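Local atomic coordinates of cytochrome b5 reductase 4 (Homo sapiens, PDB entry 3LF5), a protein that probably passes electrons from NADH through a flavin domain to the heme of its cytochrome b5 domain. Residues 16-27 and 48-59. Residues are numbered along the deposited sequence; the frame is centred on the assembly and turned at random. Where two conformers were deposited one is given.
Sequences HNKKDDCWICIR and MRAAGSDGTELF. With HEM (protoporphyrin IX containing Fe), chain C.
Cys25 lies at the centre of a run of backbone hydrogen bonds that joins strand 21-26 to residues 52-55. Its N gives a hydrogen bond to Ser53 O (3.0 Å), and its O takes Gly55 N at 2.8 Å. Just before this, Gly52 N reaches Trp23 O at 2.8 Å; Gly52 sits so close to Asn17 that a beta carbon there would strike Asn17 CB, and its positive phi also suits glycine. Packing is tight on the heme side: Ile24 sets CG1 against Ala50 O and CD1 on Ala50 CB (3.8 Å), while Ile26, bent back at chi2 (-71°), presses CD1 against the Gly55 carbonyl and Phe59 CB. Here the cytochrome b5 fold passes from sheet to heme pocket. Ala50 CB and Gly55 O touch a vinyl carbon of the porphyrin, and the Phe59 ring meets pyrrole atom C2C edge-on (CE1 to C2C 3.9 Å). Helix 56-63 starts beside strand 21-26, and Thr56 OG1, anti to its own carbonyl carbon (chi1 -54°), accepts a straight hydrogen bond from Arg27 N (2.9 Å) while donating to Asp54 OD1, which also takes Thr56 N in an Asx turn. A valine at Thr56 would probably leave Arg27 N without its acceptor and Asp54 with one donor fewer. The far ends are more open to solvent. Arg27 lays one guanidinium face on Thr56 CG2 (NH1 at 3.5 Å) and turns an edge to Phe59, the two planes 72° apart, its NH2 forming a salt bridge with Asp60. At the other end Met48, folded at chi2 and chi3, rests CE and SD on the backbone of exposed Lys19, whose ammonium pairs with Glu44.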
loop_
_atom_site.group_PDB
_atom_site.type_symbol
_atom_site.label_atom_id
_atom_site.label_comp_id
_atom_site.label_asym_id
_atom_site.label_seq_id
_atom_site.Cartn_x
_atom_site.Cartn_y
_atom_site.Cartn_z
ATOM N N HIS A 16 -6.198 2.448 -7.426
ATOM C CA HIS A 16 -6.490 3.839 -7.108
ATOM C C HIS A 16 -5.418 4.376 -6.172
ATOM O O HIS A 16 -5.662 4.670 -4.992
ATOM C CB HIS A 16 -7.895 3.932 -6.518
ATOM C CG HIS A 16 -8.929 3.341 -7.403
ATOM N ND1 HIS A 16 -9.629 4.075 -8.338
ATOM C CD2 HIS A 16 -9.368 2.071 -7.514
ATOM C CE1 HIS A 16 -10.454 3.271 -8.987
ATOM N NE2 HIS A 16 -10.323 2.052 -8.492
ATOM N N ASN A 17 -4.206 4.484 -6.713
ATOM C CA ASN A 17 -3.020 4.788 -5.905
ATOM C C ASN A 17 -2.312 6.044 -6.402
ATOM O O ASN A 17 -1.116 6.203 -6.163
ATOM C CB ASN A 17 -2.063 3.587 -5.843
ATOM C CG ASN A 17 -1.452 3.268 -7.197
ATOM O OD1 ASN A 17 -1.929 3.745 -8.215
ATOM N ND2 ASN A 17 -0.402 2.467 -7.206
ATOM N N LYS A 18 -3.048 6.913 -7.111
ATOM C CA LYS A 18 -2.478 8.131 -7.680
ATOM C C LYS A 18 -3.190 9.319 -7.080
ATOM O O LYS A 18 -4.335 9.209 -6.661
ATOM C CB LYS A 18 -2.602 8.142 -9.199
ATOM C CG LYS A 18 -1.999 6.949 -9.899
ATOM C CD LYS A 18 -0.513 6.835 -9.641
ATOM C CE LYS A 18 0.160 5.787 -10.566
ATOM N NZ LYS A 18 -0.420 4.412 -10.481
ATOM N N LYS A 19 -2.529 10.460 -7.038
ATOM C CA LYS A 19 -3.145 11.613 -6.395
ATOM C C LYS A 19 -4.524 11.989 -6.930
ATOM O O LYS A 19 -5.435 12.308 -6.146
ATOM C CB LYS A 19 -2.209 12.803 -6.465
ATOM C CG LYS A 19 -2.638 13.913 -5.537
ATOM C CD LYS A 19 -1.634 15.036 -5.497
ATOM C CE LYS A 19 -0.408 14.662 -4.698
ATOM N NZ LYS A 19 0.406 15.840 -4.415
ATOM N N ASP A 20 -4.694 11.901 -8.243
ATOM C CA ASP A 20 -5.965 12.246 -8.858
ATOM C C ASP A 20 -6.997 11.125 -8.820
ATOM O O ASP A 20 -8.134 11.342 -9.266
ATOM C CB ASP A 20 -5.766 12.729 -10.313
ATOM C CG ASP A 20 -5.357 11.608 -11.292
ATOM O OD1 ASP A 20 -5.494 11.844 -12.516
ATOM O OD2 ASP A 20 -4.862 10.529 -10.891
ATOM N N ASP A 21 -6.612 9.949 -8.316
ATOM C CA ASP A 21 -7.499 8.802 -8.229
ATOM C C ASP A 21 -6.992 7.938 -7.085
ATOM O O ASP A 21 -6.306 6.929 -7.272
ATOM C CB ASP A 21 -7.529 8.030 -9.541
ATOM C CG ASP A 21 -8.554 6.914 -9.552
ATOM O OD1 ASP A 21 -9.350 6.792 -8.610
ATOM O OD2 ASP A 21 -8.585 6.189 -10.565
ATOM N N CYS A 22 -7.319 8.391 -5.876
ATOM C CA CYS A 22 -6.741 7.878 -4.655
ATOM C C CYS A 22 -7.823 7.333 -3.764
ATOM O O CYS A 22 -8.643 8.097 -3.251
ATOM C CB CYS A 22 -6.024 8.998 -3.888
ATOM S SG CYS A 22 -5.105 8.426 -2.450
ATOM N N TRP A 23 -7.852 6.012 -3.600
ATOM C CA TRP A 23 -8.749 5.392 -2.631
ATOM C C TRP A 23 -7.940 4.928 -1.426
ATOM O O TRP A 23 -6.851 4.395 -1.555
ATOM C CB TRP A 23 -9.502 4.188 -3.209
ATOM C CG TRP A 23 -10.487 4.484 -4.309
ATOM C CD1 TRP A 23 -10.727 5.657 -4.928
ATOM C CD2 TRP A 23 -11.338 3.520 -4.919
ATOM N NE1 TRP A 23 -11.723 5.504 -5.873
ATOM C CE2 TRP A 23 -12.095 4.185 -5.888
ATOM C CE3 TRP A 23 -11.545 2.152 -4.730
ATOM C CZ2 TRP A 23 -13.028 3.513 -6.696
ATOM C CZ3 TRP A 23 -12.469 1.501 -5.514
ATOM C CH2 TRP A 23 -13.196 2.179 -6.489
ATOM N N ILE A 24 -8.543 5.076 -0.245
ATOM C CA ILE A 24 -7.953 4.571 0.989
ATOM C C ILE A 24 -9.030 3.835 1.771
ATOM O O ILE A 24 -10.182 4.286 1.829
ATOM C CB ILE A 24 -7.355 5.709 1.860
ATOM C CG1 ILE A 24 -6.283 6.477 1.105
ATOM C CG2 ILE A 24 -6.816 5.223 3.179
ATOM C CD1 ILE A 24 -5.745 7.736 1.843
ATOM N N CYS A 25 -8.636 2.715 2.367
ATOM C CA CYS A 25 -9.491 1.967 3.260
ATOM C C CYS A 25 -9.176 2.328 4.709
ATOM O O CYS A 25 -8.013 2.296 5.095
ATOM C CB CYS A 25 -9.261 0.477 3.032
ATOM S SG CYS A 25 -9.966 -0.606 4.264
ATOM N N ILE A 26 -10.188 2.702 5.485
ATOM C CA ILE A 26 -10.073 2.928 6.911
ATOM C C ILE A 26 -11.114 2.056 7.601
ATOM O O ILE A 26 -12.309 2.195 7.378
ATOM C CB ILE A 26 -10.287 4.398 7.315
ATOM C CG1 ILE A 26 -9.350 5.344 6.548
ATOM C CG2 ILE A 26 -10.108 4.549 8.834
ATOM C CD1 ILE A 26 -7.903 5.275 6.933
ATOM N N ARG A 27 -10.638 1.102 8.398
ATOM C CA ARG A 27 -11.514 0.181 9.150
ATOM C C ARG A 27 -12.587 -0.448 8.267
ATOM O O ARG A 27 -13.751 -0.561 8.642
ATOM C CB ARG A 27 -12.116 0.857 10.395
ATOM C CG ARG A 27 -11.355 0.547 11.679
ATOM C CD ARG A 27 -11.815 1.405 12.850
ATOM N NE ARG A 27 -11.235 2.739 12.775
ATOM C CZ ARG A 27 -10.013 3.044 13.194
ATOM N NH1 ARG A 27 -9.236 2.112 13.741
ATOM N NH2 ARG A 27 -9.571 4.288 13.056
ATOM N N MET A 48 -1.002 10.583 0.818
ATOM C CA MET A 48 -0.554 9.663 -0.224
ATOM C C MET A 48 0.214 8.447 0.286
ATOM O O MET A 48 0.330 7.463 -0.436
ATOM C CB MET A 48 0.327 10.397 -1.245
ATOM C CG MET A 48 -0.493 11.244 -2.208
ATOM S SD MET A 48 -1.570 10.291 -3.307
ATOM C CE MET A 48 -0.381 9.340 -4.266
ATOM N N ARG A 49 0.726 8.475 1.521
ATOM C CA ARG A 49 1.371 7.309 2.092
ATOM C C ARG A 49 0.428 6.123 2.115
ATOM O O ARG A 49 0.888 4.978 2.102
ATOM C CB ARG A 49 1.850 7.596 3.507
ATOM C CG ARG A 49 2.989 8.606 3.555
ATOM C CD ARG A 49 3.280 8.976 4.967
ATOM N NE ARG A 49 3.887 7.868 5.684
ATOM C CZ ARG A 49 4.110 7.863 6.989
ATOM N NH1 ARG A 49 3.791 8.914 7.731
ATOM N NH2 ARG A 49 4.648 6.797 7.546
ATOM N N ALA A 50 -0.881 6.379 2.156
ATOM C CA ALA A 50 -1.894 5.327 2.238
ATOM C C ALA A 50 -2.588 5.084 0.907
ATOM O O ALA A 50 -3.509 4.298 0.848
ATOM C CB ALA A 50 -2.932 5.637 3.336
ATOM N N ALA A 51 -2.134 5.703 -0.180
ATOM C CA ALA A 51 -2.843 5.617 -1.458
ATOM C C ALA A 51 -2.991 4.172 -1.923
ATOM O O ALA A 51 -2.019 3.413 -1.946
ATOM C CB ALA A 51 -2.091 6.414 -2.513
ATOM N N GLY A 52 -4.206 3.782 -2.284
ATOM C CA GLY A 52 -4.451 2.462 -2.795
ATOM C C GLY A 52 -4.249 1.370 -1.776
ATOM O O GLY A 52 -3.936 0.241 -2.148
ATOM N N SER A 53 -4.423 1.677 -0.493
ATOM C CA SER A 53 -4.097 0.711 0.561
ATOM C C SER A 53 -5.005 0.867 1.752
ATOM O O SER A 53 -5.812 1.798 1.850
ATOM C CB SER A 53 -2.659 0.911 1.052
ATOM O OG SER A 53 -2.603 1.934 2.022
ATOM N N ASP A 54 -4.821 -0.032 2.716
ATOM C CA ASP A 54 -5.445 0.127 4.011
ATOM C C ASP A 54 -4.637 1.112 4.839
ATOM O O ASP A 54 -3.496 0.832 5.251
ATOM C CB ASP A 54 -5.562 -1.220 4.721
ATOM C CG ASP A 54 -6.530 -1.172 5.852
ATOM O OD1 ASP A 54 -6.240 -0.456 6.823
ATOM O OD2 ASP A 54 -7.593 -1.822 5.751
ATOM N N GLY A 55 -5.257 2.257 5.088
ATOM C CA GLY A 55 -4.640 3.335 5.835
ATOM C C GLY A 55 -4.907 3.345 7.317
ATOM O O GLY A 55 -4.523 4.279 7.985
ATOM N N THR A 56 -5.550 2.301 7.836
ATOM C CA THR A 56 -5.998 2.314 9.213
ATOM C C THR A 56 -4.851 2.508 10.200
ATOM O O THR A 56 -4.951 3.311 11.134
ATOM C CB THR A 56 -6.736 0.999 9.555
ATOM O OG1 THR A 56 -7.787 0.815 8.601
ATOM C CG2 THR A 56 -7.351 1.062 10.955
ATOM N N GLU A 57 -3.770 1.763 10.024
ATOM C CA GLU A 57 -2.632 1.887 10.961
ATOM C C GLU A 57 -1.997 3.260 10.929
ATOM O O GLU A 57 -1.732 3.844 11.974
ATOM C CB GLU A 57 -1.569 0.818 10.700
ATOM C CG GLU A 57 -0.485 0.647 11.745
ATOM C CD GLU A 57 0.418 -0.539 11.417
ATOM O OE1 GLU A 57 1.610 -0.491 11.770
ATOM O OE2 GLU A 57 -0.067 -1.508 10.777
ATOM N N LEU A 58 -1.763 3.789 9.733
ATOM C CA LEU A 58 -1.211 5.128 9.623
ATOM C C LEU A 58 -2.153 6.144 10.286
ATOM O O LEU A 58 -1.706 7.033 11.011
ATOM C CB LEU A 58 -0.989 5.498 8.158
ATOM C CG LEU A 58 0.201 4.824 7.468
ATOM C CD1 LEU A 58 0.140 5.018 5.942
ATOM C CD2 LEU A 58 1.522 5.367 8.032
ATOM N N PHE A 59 -3.441 6.035 9.979
ATOM C CA PHE A 59 -4.452 6.954 10.517
ATOM C C PHE A 59 -4.430 6.914 12.056
ATOM O O PHE A 59 -4.469 7.951 12.724
ATOM C CB PHE A 59 -5.830 6.527 9.970
ATOM C CG PHE A 59 -6.988 7.402 10.388
ATOM C CD1 PHE A 59 -7.420 8.431 9.574
ATOM C CD2 PHE A 59 -7.632 7.214 11.604
ATOM C CE1 PHE A 59 -8.493 9.240 9.969
ATOM C CE2 PHE A 59 -8.672 8.016 12.003
ATOM C CZ PHE A 59 -9.089 9.037 11.175
HETATM C CHA HEM C . -3.808 16.070 10.552
HETATM C CHB HEM C . -1.310 12.423 8.570
HETATM C CHC HEM C . -5.370 10.501 6.892
HETATM C CHD HEM C . -7.846 14.214 8.681
HETATM C C1A HEM C . -2.796 15.242 10.152
HETATM C C2A HEM C . -1.405 15.395 10.461
HETATM C C3A HEM C . -0.717 14.412 9.913
HETATM C C4A HEM C . -1.662 13.575 9.221
HETATM C CMA HEM C . 0.803 14.145 9.997
HETATM C CAA HEM C . -0.843 16.524 11.314
HETATM C CBA HEM C . -0.794 15.910 12.701
HETATM C CGA HEM C . 0.041 16.687 13.655
HETATM O O1A HEM C . -0.175 16.381 14.849
HETATM O O2A HEM C . 0.863 17.562 13.247
HETATM C C1B HEM C . -2.185 11.541 8.000
HETATM C C2B HEM C . -1.843 10.284 7.376
HETATM C C3B HEM C . -2.964 9.749 6.908
HETATM C C4B HEM C . -4.057 10.651 7.234
HETATM C CMB HEM C . -0.424 9.705 7.278
HETATM C CAB HEM C . -3.081 8.398 6.170
HETATM C CBB HEM C . -4.123 7.584 6.377
HETATM C C1C HEM C . -6.375 11.385 7.155
HETATM C C2C HEM C . -7.752 11.315 6.721
HETATM C C3C HEM C . -8.393 12.352 7.241
HETATM C C4C HEM C . -7.475 13.108 8.003
HETATM C CMC HEM C . -8.371 10.238 5.836
HETATM C CAC HEM C . -9.851 12.792 7.107
HETATM C CBC HEM C . -10.818 11.898 7.114
HETATM C C1D HEM C . -7.028 14.975 9.452
HETATM C C2D HEM C . -7.501 15.973 10.364
HETATM C C3D HEM C . -6.241 16.573 10.950
HETATM C C4D HEM C . -5.140 15.866 10.332
HETATM C CMD HEM C . -8.969 16.335 10.651
HETATM C CAD HEM C . -6.193 17.657 12.031
HETATM C CBD HEM C . -6.477 17.029 13.406
HETATM C CGD HEM C . -6.418 18.173 14.406
HETATM O O1D HEM C . -7.118 19.193 14.206
HETATM O O2D HEM C . -5.644 18.045 15.386
HETATM N NA HEM C . -2.924 14.110 9.369
HETATM N NB HEM C . -3.540 11.745 7.906
HETATM N NC HEM C . -6.244 12.504 7.949
HETATM N ND HEM C . -5.661 14.924 9.454
HETATM FE FE HEM C . -4.623 13.310 8.667
#